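Long-range contacts in galactose-binding lectin (Enterobacter cloacae subsp. cloacae, PDB 6YF6), which probably binds galactose and related sugars, its C-terminal domain holding a fucoside at a calcium ion: residues 66-71 against 138-143; 81-86 against 125-130. All coordinates share one frame; numbering follows the deposited sequence.

Contact 1. Residues 66-71 against 138-143. With PO4 (phosphate ion), chain F.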
loop_
_atom_site.group_PDB
_atom_site.type_symbol
_atom_site.label_atom_id
_atom_site.label_comp_id
_atom_site.label_asym_id
_atom_site.label_seq_id
_atom_site.Cartn_x
_atom_site.Cartn_y
_atom_site.Cartn_z
ATOM N N TYR A 66 -4.248 -2.206 19.875
ATOM C CA TYR A 66 -4.411 -2.393 18.441
ATOM C C TYR A 66 -3.841 -1.191 17.701
ATOM O O TYR A 66 -3.879 -0.061 18.196
ATOM C CB TYR A 66 -5.887 -2.599 18.084
ATOM C CG TYR A 66 -6.470 -3.860 18.688
ATOM C CD1 TYR A 66 -6.979 -3.863 19.980
ATOM C CD2 TYR A 66 -6.499 -5.050 17.972
ATOM C CE1 TYR A 66 -7.505 -5.013 20.541
ATOM C CE2 TYR A 66 -7.023 -6.207 18.524
ATOM C CZ TYR A 66 -7.528 -6.181 19.808
ATOM O OH TYR A 66 -8.048 -7.329 20.371
ATOM N N THR A 67 -3.303 -1.450 16.511
ATOM C CA THR A 67 -2.635 -0.441 15.696
ATOM C C THR A 67 -3.490 -0.170 14.467
ATOM O O THR A 67 -3.715 -1.071 13.650
ATOM C CB THR A 67 -1.233 -0.905 15.298
ATOM O OG1 THR A 67 -0.433 -1.071 16.476
ATOM C CG2 THR A 67 -0.563 0.103 14.372
ATOM N N TRP A 68 -3.966 1.062 14.339
ATOM C CA TRP A 68 -4.852 1.463 13.254
ATOM C C TRP A 68 -4.064 2.327 12.277
ATOM O O TRP A 68 -3.549 3.383 12.659
ATOM C CB TRP A 68 -6.060 2.212 13.817
ATOM C CG TRP A 68 -7.041 2.710 12.799
ATOM C CD1 TRP A 68 -7.110 2.365 11.480
ATOM C CD2 TRP A 68 -8.103 3.644 13.025
ATOM N NE1 TRP A 68 -8.146 3.034 10.869
ATOM C CE2 TRP A 68 -8.772 3.824 11.797
ATOM C CE3 TRP A 68 -8.551 4.349 14.147
ATOM C CZ2 TRP A 68 -9.863 4.679 11.660
ATOM C CZ3 TRP A 68 -9.639 5.197 14.007
ATOM C CH2 TRP A 68 -10.281 5.354 12.775
ATOM N N THR A 69 -3.961 1.872 11.029
ATOM C CA THR A 69 -3.297 2.624 9.972
ATOM C C THR A 69 -4.297 2.963 8.874
ATOM O O THR A 69 -5.196 2.172 8.569
ATOM C CB THR A 69 -2.106 1.848 9.386
ATOM O OG1 THR A 69 -2.523 0.542 8.966
ATOM C CG2 THR A 69 -0.993 1.723 10.431
ATOM N N VAL A 70 -4.140 4.156 8.302
ATOM C CA VAL A 70 -5.010 4.682 7.257
ATOM C C VAL A 70 -4.110 5.236 6.164
ATOM O O VAL A 70 -3.271 6.103 6.432
ATOM C CB VAL A 70 -5.955 5.779 7.779
ATOM C CG1 VAL A 70 -6.747 6.405 6.624
ATOM C CG2 VAL A 70 -6.891 5.219 8.832
ATOM N N LYS A 71 -4.261 4.725 4.947
ATOM C CA LYS A 71 -3.496 5.219 3.809
ATOM C C LYS A 71 -4.292 6.343 3.161
ATOM O O LYS A 71 -5.422 6.129 2.710
ATOM C CB LYS A 71 -3.208 4.097 2.817
ATOM C CG LYS A 71 -2.271 3.032 3.378
ATOM C CD LYS A 71 -1.770 2.093 2.292
ATOM C CE LYS A 71 -0.933 0.961 2.877
ATOM N NZ LYS A 71 -0.784 -0.180 1.927
ATOM N N LYS A 138 -7.598 5.253 0.780
ATOM C CA LYS A 138 -7.638 4.006 0.031
ATOM C C LYS A 138 -7.560 2.765 0.911
ATOM O O LYS A 138 -7.834 1.666 0.417
ATOM C CB LYS A 138 -6.503 3.964 -1.004
ATOM C CG LYS A 138 -5.096 3.861 -0.424
ATOM C CD LYS A 138 -4.054 3.883 -1.539
ATOM C CE LYS A 138 -2.629 3.858 -0.995
ATOM N NZ LYS A 138 -1.619 3.817 -2.100
ATOM N N GLU A 139 -7.213 2.899 2.187
ATOM C CA GLU A 139 -7.100 1.720 3.033
ATOM C C GLU A 139 -7.204 2.109 4.498
ATOM O O GLU A 139 -6.649 3.126 4.923
ATOM C CB GLU A 139 -5.777 0.988 2.772
ATOM C CG GLU A 139 -5.526 -0.192 3.693
ATOM C CD GLU A 139 -4.217 -0.889 3.389
ATOM O OE1 GLU A 139 -3.377 -1.003 4.309
ATOM O OE2 GLU A 139 -4.027 -1.312 2.228
ATOM N N LEU A 140 -7.931 1.292 5.257
ATOM C CA LEU A 140 -7.967 1.371 6.712
ATOM C C LEU A 140 -7.680 -0.023 7.247
ATOM O O LEU A 140 -8.362 -0.986 6.876
ATOM C CB LEU A 140 -9.317 1.880 7.222
ATOM C CG LEU A 140 -9.858 3.161 6.582
ATOM C CD1 LEU A 140 -10.887 2.806 5.524
ATOM C CD2 LEU A 140 -10.460 4.103 7.629
ATOM N N LYS A 141 -6.670 -0.135 8.103
ATOM C CA LYS A 141 -6.221 -1.426 8.597
ATOM C C LYS A 141 -6.024 -1.343 10.099
ATOM O O LYS A 141 -5.422 -0.387 10.599
ATOM C CB LYS A 141 -4.918 -1.862 7.920
ATOM C CG LYS A 141 -4.488 -3.285 8.265
ATOM C CD LYS A 141 -3.322 -3.735 7.404
ATOM C CE LYS A 141 -2.051 -2.959 7.727
ATOM N NZ LYS A 141 -0.863 -3.509 7.011
ATOM N N ILE A 142 -6.537 -2.339 10.812
ATOM C CA ILE A 142 -6.343 -2.469 12.248
ATOM C C ILE A 142 -5.724 -3.834 12.510
ATOM O O ILE A 142 -6.271 -4.857 12.082
ATOM C CB ILE A 142 -7.662 -2.305 13.023
ATOM C CG1 ILE A 142 -8.249 -0.910 12.791
ATOM C CG2 ILE A 142 -7.424 -2.534 14.516
ATOM C CD1 ILE A 142 -9.177 -0.817 11.589
ATOM N N LYS A 143 -4.587 -3.845 13.208
ATOM C CA LYS A 143 -3.878 -5.069 13.555
ATOM C C LYS A 143 -3.640 -5.119 15.058
ATOM O O LYS A 143 -3.518 -4.084 15.719
ATOM C CB LYS A 143 -2.526 -5.175 12.826
ATOM C CG LYS A 143 -2.591 -4.976 11.326
ATOM C CD LYS A 143 -1.672 -5.926 10.576
ATOM C CE LYS A 143 -0.263 -5.959 11.157
ATOM N NZ LYS A 143 0.722 -6.508 10.186
HETATM P P PO4 F . -1.774 0.358 -2.932
HETATM O O1 PO4 F . -1.610 1.572 -3.813
HETATM O O2 PO4 F . -2.897 -0.502 -3.459
HETATM O O3 PO4 F . -2.108 0.783 -1.523
HETATM O O4 PO4 F . -0.480 -0.417 -2.919
HETATM O O HOH W 1 -2.821 0.698 6.241
#
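Ile142 lies over one face of the Trp68 indole, its CD1 making a CH-pi contact 4.2 Å from the centre of the five-membered ring, while Leu140 CB and the carbonyl of Lys141 meet the ring's edge near its plane. With CG anti to the backbone N (chi1 179°), the Trp68 indole lies side by side with Ile142, whose CG1 is 3.7 Å from Trp68 CD1. Trp68 NE1 is buried with no hydrogen-bond partner. Leu140 CD2 touches Val70 CG2 at 3.9 Å. On the sheet's other face, extended Lys71 runs beside Glu139, and its NZ reaches OE2 in a long salt bridge of 3.4 Å. A water donates to Glu139 OE1 at 2.6 Å and is hydrogen-bonded to Thr69 OG1. Lys138 NZ donates to phosphate O1 at 2.8 Å; the ion, probably from the crystallisation liquor, is shared with Lys138 of the second subunit. Antiparallel backbone bonds, such as Thr69 N to Lys141 O at 2.7 Å, join the two central strands of a four-stranded sheet. Trp68 and Ile142 pack on Leu121 of strand 118-125 in the facing sheet, and residues 140-143 pair with a strand of the second subunit, continuing the sheet across the interface.

Contact 2. Residues 81-86 against 125-130. With CA (calcium ion), chain D; SFU (methyl 1-seleno-alpha-L-fucopyranoside), chain C.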
loop_
_atom_site.group_PDB
_atom_site.type_symbol
_atom_site.label_atom_id
_atom_site.label_comp_id
_atom_site.label_asym_id
_atom_site.label_seq_id
_atom_site.Cartn_x
_atom_site.Cartn_y
_atom_site.Cartn_z
ATOM N N ALA A 81 -5.527 22.951 3.078
ATOM C CA ALA A 81 -5.006 21.601 3.227
ATOM C C ALA A 81 -5.859 20.821 4.226
ATOM O O ALA A 81 -6.230 21.357 5.273
ATOM C CB ALA A 81 -3.555 21.640 3.706
ATOM N N PRO A 82 -6.196 19.564 3.935
ATOM C CA PRO A 82 -6.930 18.766 4.926
ATOM C C PRO A 82 -6.096 18.542 6.181
ATOM O O PRO A 82 -4.866 18.601 6.161
ATOM C CB PRO A 82 -7.204 17.443 4.195
ATOM C CG PRO A 82 -7.006 17.744 2.733
ATOM C CD PRO A 82 -5.958 18.811 2.688
ATOM N N LYS A 83 -6.791 18.286 7.292
ATOM C CA LYS A 83 -6.157 17.907 8.555
ATOM C C LYS A 83 -6.979 16.790 9.178
ATOM O O LYS A 83 -8.143 17.004 9.531
ATOM C CB LYS A 83 -6.059 19.090 9.521
ATOM C CG LYS A 83 -5.148 20.213 9.064
ATOM C CD LYS A 83 -4.910 21.206 10.198
ATOM C CE LYS A 83 -4.070 22.389 9.750
ATOM N NZ LYS A 83 -4.321 23.593 10.596
ATOM N N VAL A 84 -6.382 15.610 9.331
ATOM C CA VAL A 84 -7.125 14.400 9.667
ATOM C C VAL A 84 -6.449 13.688 10.828
ATOM O O VAL A 84 -5.221 13.559 10.861
ATOM C CB VAL A 84 -7.238 13.469 8.441
ATOM C CG1 VAL A 84 -8.149 12.290 8.743
ATOM C CG2 VAL A 84 -7.749 14.251 7.227
ATOM N N SER A 85 -7.256 13.222 11.784
ATOM C CA SER A 85 -6.771 12.458 12.928
ATOM C C SER A 85 -7.614 11.196 13.077
ATOM O O SER A 85 -8.570 10.968 12.327
ATOM C CB SER A 85 -6.807 13.290 14.219
ATOM O OG SER A 85 -8.134 13.634 14.585
ATOM N N LEU A 86 -7.248 10.370 14.057
ATOM C CA LEU A 86 -7.950 9.130 14.356
ATOM C C LEU A 86 -8.508 9.170 15.772
ATOM O O LEU A 86 -7.873 9.708 16.688
ATOM C CB LEU A 86 -7.027 7.922 14.211
ATOM C CG LEU A 86 -6.277 7.807 12.884
ATOM C CD1 LEU A 86 -5.235 6.694 12.954
ATOM C CD2 LEU A 86 -7.254 7.570 11.753
ATOM N N SER A 125 -11.933 14.887 10.637
ATOM C CA SER A 125 -11.442 16.048 9.907
ATOM C C SER A 125 -11.498 17.286 10.791
ATOM O O SER A 125 -12.492 17.520 11.484
ATOM C CB SER A 125 -12.266 16.302 8.644
ATOM O OG SER A 125 -11.974 17.585 8.118
ATOM N N HIS A 126 -10.435 18.086 10.749
ATOM C CA HIS A 126 -10.349 19.318 11.522
ATOM C C HIS A 126 -10.509 20.558 10.655
ATOM O O HIS A 126 -10.321 21.676 11.146
ATOM C CB HIS A 126 -9.021 19.363 12.279
ATOM C CG HIS A 126 -8.814 18.196 13.191
ATOM N ND1 HIS A 126 -8.893 18.301 14.564
ATOM C CD2 HIS A 126 -8.546 16.896 12.929
ATOM C CE1 HIS A 126 -8.676 17.117 15.107
ATOM N NE2 HIS A 126 -8.462 16.247 14.137
ATOM N N VAL A 127 -10.865 20.387 9.385
ATOM C CA VAL A 127 -11.069 21.490 8.455
ATOM C C VAL A 127 -12.511 21.423 7.973
ATOM O O VAL A 127 -12.909 20.448 7.322
ATOM C CB VAL A 127 -10.086 21.426 7.274
ATOM C CG1 VAL A 127 -10.350 22.551 6.281
ATOM C CG2 VAL A 127 -8.650 21.485 7.781
ATOM N N SER A 128 -13.297 22.448 8.305
ATOM C CA SER A 128 -14.680 22.513 7.853
ATOM C C SER A 128 -14.812 23.053 6.434
ATOM O O SER A 128 -15.878 22.903 5.827
ATOM C CB SER A 128 -15.505 23.387 8.804
ATOM O OG SER A 128 -15.047 24.729 8.794
ATOM N N ALA A 129 -13.753 23.649 5.892
ATOM C CA ALA A 129 -13.854 24.383 4.640
ATOM C C ALA A 129 -14.205 23.463 3.477
ATOM O O ALA A 129 -13.915 22.264 3.487
ATOM C CB ALA A 129 -12.536 25.099 4.343
ATOM N N SER A 130 -14.846 24.046 2.465
ATOM C CA SER A 130 -15.086 23.374 1.196
ATOM C C SER A 130 -14.092 23.788 0.120
ATOM O O SER A 130 -13.801 22.992 -0.780
ATOM C CB SER A 130 -16.508 23.663 0.707
ATOM O OG SER A 130 -16.637 25.018 0.324
HETATM CA CA CA D . -13.603 20.724 -1.645
HETATM C C1 SFU C . -13.692 24.638 -4.729
HETATM C C2 SFU C . -14.527 23.538 -4.074
HETATM C C3 SFU C . -14.183 22.130 -4.604
HETATM C C4 SFU C . -12.676 21.934 -4.493
HETATM C C5 SFU C . -11.991 23.040 -5.293
HETATM C C6 SFU C . -10.482 22.882 -5.183
HETATM O O2 SFU C . -15.900 23.807 -4.302
HETATM O O3 SFU C . -14.790 21.156 -3.772
HETATM O O4 SFU C . -12.230 22.046 -3.151
HETATM O O5 SFU C . -12.320 24.350 -4.782
HETATM C CM SFU C . -13.096 26.250 -7.210
HETATM SE SE SFU C . -14.380 24.963 -6.594
HETATM O O HOH W 2 -9.622 17.809 6.803
#
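Lys83 and His126 are joined where antiparallel pairing gives out: His126 N donates to Lys83 O at 2.8 Å, beyond the non-hydrogen-bonded pair Val84-Ser125. The His126 imidazole reaches back along strand 83-88, its CG anti to its own carbonyl carbon (chi1 -58°), and meets Ser85 edge-on. Ser85 OG and His126 NE2, 2.7 Å apart, share a hydrogen bond in the ring plane, and either could be the donor; Lys83 O is near that plane, 3.4 Å from CD2 of His126. Ser125 OG accepts from Val127 N at 3.3 Å, closing an ST turn out of strand 118-125. The same hydroxyl binds His48 O and receives a hydrogen bond from a water, which accepts from Lys83 N at 2.9 Å. The turn begins the loop that leads from one sheet of this two-sheet beta domain, consistent with a PA-IL-type lectin, to the calcium and sugar site. Val127 CG2 lies 3.5 Å from Ala81 O and 3.9 Å from Lys83 CB, its side chain crossing that of Lys83 at about a right angle. Three residues on, Ser130 O binds calcium at 2.4 Å, alongside Ile41, Thr42, Gly132 and Asp134; the fucoside binds the same ion through O3 and O4.

From the N terminus, the chain passes strands 29-40 and 50-58 before strand 65-74 supplies the first half of contact 1. It crosses to the other sheet, where residues 81-86 lead into strand 83-88. After strands 91-98, 106-113 and 118-125, residues 125-130 close contact 2. Only then does strand 135-143 close contact 1, so contact 2 is nested inside contact 1, centres 18 Å apart. Contact 1 lies within one sheet; contact 2 ties the start of strand 83-88 in the other to the loop after strand 118-125. One place where the sheets meet is Leu86, its CD2 3.8 Å from Val70 CG2. Ser130, ending contact 2, and then Gly132 and Asp134 bind calcium with Ile41 and Thr42.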